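Local coordinates for methylenetetrahydrofolate--tRNA-(uracil-5-)-methyltransferase TrmFO (PDB 3G5Q), which probably catalyses the folate-dependent methylation of uridine 54 in tRNAs to 5-methyluridine, using FAD as cofactor, at residues Pro26-Glu31 against Leu113-Arg118. Sequence-based numbering, arbitrary orientation.
Sequences PVRLFE and LLEVVR. With FAD (flavin-adenine dinucleotide), chain B.
Val117 stands beside Phe30 and Arg28 on one face of a parallel strand pair. Val117 CB lies 3.8 Å from Phe30 CD2, oblique to the ring, and Val117 CG2 meets Arg28 CG at 3.7 Å. Arg28 and Glu115 run side by side in the same direction. Their guanidinium and carboxylate planes are 83° apart, and Arg28 NE stays 4.0 Å from Glu115 OE1, too far for a salt bridge. A water joins them instead: it accepts from Arg28 NH2 in the guanidinium plane and donates to Glu115 OE2. Arg28 NH1 is hydrogen-bonded to Asn5 OD1. On the other face, Leu114 CD2 packs against Val27 CB at 3.5 Å. Five backbone hydrogen bonds join the strands, the last from Glu31 N to Val117 O. With CG anti to the backbone N (chi1 169°), the bend at chi2 brings the Glu31 carboxylate to the adenosine ribose of FAD. Glu31 OE1 accepts from FAD O2B and Glu31 OE2 from FAD O3B, each at 2.6 Å. A glutamine here would probably weaken the grip on this ribose and leave Arg33 without its salt-bridge partner. An acidic residue just after the second strand, near the GxGxxG turn, is the classic ribose-binding feature of FAD-binding Rossmann folds.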
loop_
_atom_site.group_PDB
_atom_site.type_symbol
_atom_site.label_atom_id
_atom_site.label_comp_id
_atom_site.label_asym_id
_atom_site.label_seq_id
_atom_site.Cartn_x
_atom_site.Cartn_y
_atom_site.Cartn_z
ATOM N N PRO A 26 19.218 4.309 -20.363
ATOM C CA PRO A 26 18.497 3.492 -21.346
ATOM C C PRO A 26 17.723 2.387 -20.644
ATOM O O PRO A 26 18.185 1.886 -19.619
ATOM C CB PRO A 26 19.616 2.875 -22.200
ATOM C CG PRO A 26 20.899 3.517 -21.754
ATOM C CD PRO A 26 20.670 4.070 -20.388
ATOM N N VAL A 27 16.576 2.007 -21.197
ATOM C CA VAL A 27 15.687 1.049 -20.546
ATOM C C VAL A 27 15.314 -0.087 -21.478
ATOM O O VAL A 27 15.103 0.122 -22.672
ATOM C CB VAL A 27 14.368 1.728 -20.075
ATOM C CG1 VAL A 27 13.364 0.684 -19.542
ATOM C CG2 VAL A 27 14.639 2.801 -19.038
ATOM N N ARG A 28 15.229 -1.293 -20.932
ATOM C CA ARG A 28 14.594 -2.392 -21.634
ATOM C C ARG A 28 13.302 -2.740 -20.888
ATOM O O ARG A 28 13.347 -3.294 -19.791
ATOM C CB ARG A 28 15.514 -3.607 -21.693
ATOM C CG ARG A 28 14.969 -4.728 -22.547
ATOM C CD ARG A 28 15.926 -5.907 -22.566
ATOM N NE ARG A 28 17.219 -5.590 -23.173
ATOM C CZ ARG A 28 18.337 -5.323 -22.496
ATOM N NH1 ARG A 28 18.346 -5.304 -21.163
ATOM N NH2 ARG A 28 19.458 -5.060 -23.157
ATOM N N LEU A 29 12.166 -2.402 -21.491
ATOM C CA LEU A 29 10.858 -2.557 -20.857
ATOM C C LEU A 29 10.139 -3.803 -21.360
ATOM O O LEU A 29 9.757 -3.887 -22.527
ATOM C CB LEU A 29 9.999 -1.307 -21.101
ATOM C CG LEU A 29 8.577 -1.246 -20.517
ATOM C CD1 LEU A 29 8.576 -1.337 -18.994
ATOM C CD2 LEU A 29 7.867 0.014 -20.967
ATOM N N PHE A 30 9.974 -4.778 -20.476
ATOM C CA PHE A 30 9.270 -6.003 -20.814
ATOM C C PHE A 30 7.791 -5.860 -20.488
ATOM O O PHE A 30 7.419 -5.385 -19.412
ATOM C CB PHE A 30 9.839 -7.184 -20.034
ATOM C CG PHE A 30 11.285 -7.477 -20.325
ATOM C CD1 PHE A 30 12.296 -6.786 -19.669
ATOM C CD2 PHE A 30 11.635 -8.453 -21.244
ATOM C CE1 PHE A 30 13.623 -7.060 -19.932
ATOM C CE2 PHE A 30 12.964 -8.738 -21.511
ATOM C CZ PHE A 30 13.960 -8.043 -20.851
ATOM N N GLU A 31 6.942 -6.260 -21.423
ATOM C CA GLU A 31 5.510 -6.334 -21.167
ATOM C C GLU A 31 4.956 -7.547 -21.909
ATOM O O GLU A 31 5.097 -7.653 -23.127
ATOM C CB GLU A 31 4.806 -5.045 -21.591
ATOM C CG GLU A 31 3.275 -5.146 -21.596
ATOM C CD GLU A 31 2.688 -5.547 -20.242
ATOM O OE1 GLU A 31 1.983 -6.575 -20.174
ATOM O OE2 GLU A 31 2.913 -4.822 -19.248
ATOM N N LEU A 113 15.689 6.254 -26.104
ATOM C CA LEU A 113 16.419 5.460 -25.112
ATOM C C LEU A 113 15.636 4.231 -24.644
ATOM O O LEU A 113 16.133 3.442 -23.839
ATOM C CB LEU A 113 16.830 6.323 -23.912
ATOM C CG LEU A 113 17.843 7.443 -24.180
ATOM C CD1 LEU A 113 18.525 7.918 -22.887
ATOM C CD2 LEU A 113 18.873 6.972 -25.179
ATOM N N LEU A 114 14.426 4.058 -25.170
ATOM C CA LEU A 114 13.521 3.015 -24.687
ATOM C C LEU A 114 13.376 1.866 -25.683
ATOM O O LEU A 114 13.029 2.062 -26.847
ATOM C CB LEU A 114 12.147 3.619 -24.362
ATOM C CG LEU A 114 11.078 2.883 -23.529
ATOM C CD1 LEU A 114 10.349 1.878 -24.358
ATOM C CD2 LEU A 114 11.649 2.211 -22.275
ATOM N N GLU A 115 13.640 0.660 -25.206
ATOM C CA GLU A 115 13.438 -0.536 -26.001
ATOM C C GLU A 115 12.348 -1.418 -25.385
ATOM O O GLU A 115 12.425 -1.814 -24.219
ATOM C CB GLU A 115 14.742 -1.310 -26.098
ATOM C CG GLU A 115 14.611 -2.660 -26.742
ATOM C CD GLU A 115 15.887 -3.459 -26.604
ATOM O OE1 GLU A 115 15.848 -4.696 -26.826
ATOM O OE2 GLU A 115 16.924 -2.840 -26.263
ATOM N N VAL A 116 11.339 -1.732 -26.181
ATOM C CA VAL A 116 10.221 -2.521 -25.703
ATOM C C VAL A 116 10.348 -3.969 -26.130
ATOM O O VAL A 116 10.538 -4.255 -27.311
ATOM C CB VAL A 116 8.895 -1.969 -26.250
ATOM C CG1 VAL A 116 7.740 -2.906 -25.894
ATOM C CG2 VAL A 116 8.665 -0.575 -25.730
ATOM N N VAL A 117 10.237 -4.882 -25.168
ATOM C CA VAL A 117 10.193 -6.307 -25.468
ATOM C C VAL A 117 8.821 -6.872 -25.098
ATOM O O VAL A 117 8.408 -6.817 -23.934
ATOM C CB VAL A 117 11.292 -7.079 -24.717
ATOM C CG1 VAL A 117 11.316 -8.547 -25.141
ATOM C CG2 VAL A 117 12.660 -6.427 -24.939
ATOM N N ARG A 118 8.110 -7.408 -26.087
ATOM C CA ARG A 118 6.790 -7.996 -25.843
ATOM C C ARG A 118 6.884 -9.490 -25.552
ATOM O O ARG A 118 6.584 -10.324 -26.413
ATOM C CB ARG A 118 5.855 -7.754 -27.030
ATOM C CG ARG A 118 5.615 -6.283 -27.336
ATOM C CD ARG A 118 4.618 -5.652 -26.371
ATOM N NE ARG A 118 4.417 -4.235 -26.667
ATOM C CZ ARG A 118 3.387 -3.515 -26.240
ATOM N NH1 ARG A 118 2.444 -4.071 -25.489
ATOM N NH2 ARG A 118 3.297 -2.235 -26.571
HETATM P PA FAD B . -0.244 -3.350 -13.312
HETATM O O1A FAD B . -1.183 -4.524 -13.422
HETATM O O2A FAD B . -0.881 -2.030 -13.673
HETATM O O5B FAD B . 1.053 -3.611 -14.241
HETATM C C5B FAD B . 1.726 -4.868 -14.240
HETATM C C4B FAD B . 2.120 -5.222 -15.674
HETATM O O4B FAD B . 3.049 -6.293 -15.714
HETATM C C3B FAD B . 0.906 -5.658 -16.494
HETATM O O3B FAD B . 0.861 -4.850 -17.648
HETATM C C2B FAD B . 1.172 -7.123 -16.814
HETATM O O2B FAD B . 0.760 -7.503 -18.095
HETATM C C1B FAD B . 2.681 -7.215 -16.734
HETATM N N9A FAD B . 3.232 -8.533 -16.365
HETATM C C8A FAD B . 2.831 -9.391 -15.372
HETATM N N7A FAD B . 3.667 -10.451 -15.365
HETATM C C5A FAD B . 4.604 -10.285 -16.328
HETATM C C6A FAD B . 5.685 -11.061 -16.755
HETATM N N6A FAD B . 6.077 -12.147 -16.089
HETATM N N1A FAD B . 6.464 -10.598 -17.783
HETATM C C2A FAD B . 6.174 -9.400 -18.391
HETATM N N3A FAD B . 5.106 -8.638 -17.975
HETATM C C4A FAD B . 4.334 -9.078 -16.958
HETATM N N1 FAD B . -6.432 0.366 -8.019
HETATM C C2 FAD B . -7.081 1.553 -7.740
HETATM O O2 FAD B . -6.447 2.507 -7.305
HETATM N N3 FAD B . -8.440 1.675 -7.935
HETATM C C4 FAD B . -9.155 0.598 -8.424
HETATM O O4 FAD B . -10.367 0.684 -8.601
HETATM C C4X FAD B . -8.503 -0.595 -8.701
HETATM N N5 FAD B . -9.225 -1.664 -9.180
HETATM C C5X FAD B . -8.589 -2.849 -9.465
HETATM C C6 FAD B . -9.342 -3.913 -9.962
HETATM C C7 FAD B . -8.722 -5.119 -10.270
HETATM C C7M FAD B . -9.529 -6.275 -10.793
HETATM C C8 FAD B . -7.348 -5.258 -10.078
HETATM C C8M FAD B . -6.688 -6.575 -10.408
HETATM C C9 FAD B . -6.600 -4.188 -9.578
HETATM C C9A FAD B . -7.211 -2.968 -9.271
HETATM N N10 FAD B . -6.469 -1.897 -8.765
HETATM C C10 FAD B . -7.129 -0.709 -8.507
HETATM C "C1'" FAD B . -5.289 -2.197 -7.870
HETATM C "C2'" FAD B . -3.956 -1.647 -8.411
HETATM O "O2'" FAD B . -3.766 -0.315 -7.967
HETATM C "C3'" FAD B . -3.869 -1.732 -9.947
HETATM O "O3'" FAD B . -3.851 -3.104 -10.300
HETATM C "C4'" FAD B . -2.632 -0.995 -10.513
HETATM O "O4'" FAD B . -2.614 -0.997 -11.930
HETATM C "C5'" FAD B . -1.331 -1.610 -10.011
HETATM O "O5'" FAD B . -0.222 -1.081 -10.715
HETATM P P FAD B . 0.992 -2.051 -11.116
HETATM O O1P FAD B . 1.674 -2.543 -9.860
HETATM O O2P FAD B . 1.901 -1.303 -12.047
HETATM O O3P FAD B . 0.336 -3.363 -11.805
HETATM O O HOH W 1 18.608 -4.768 -25.561
#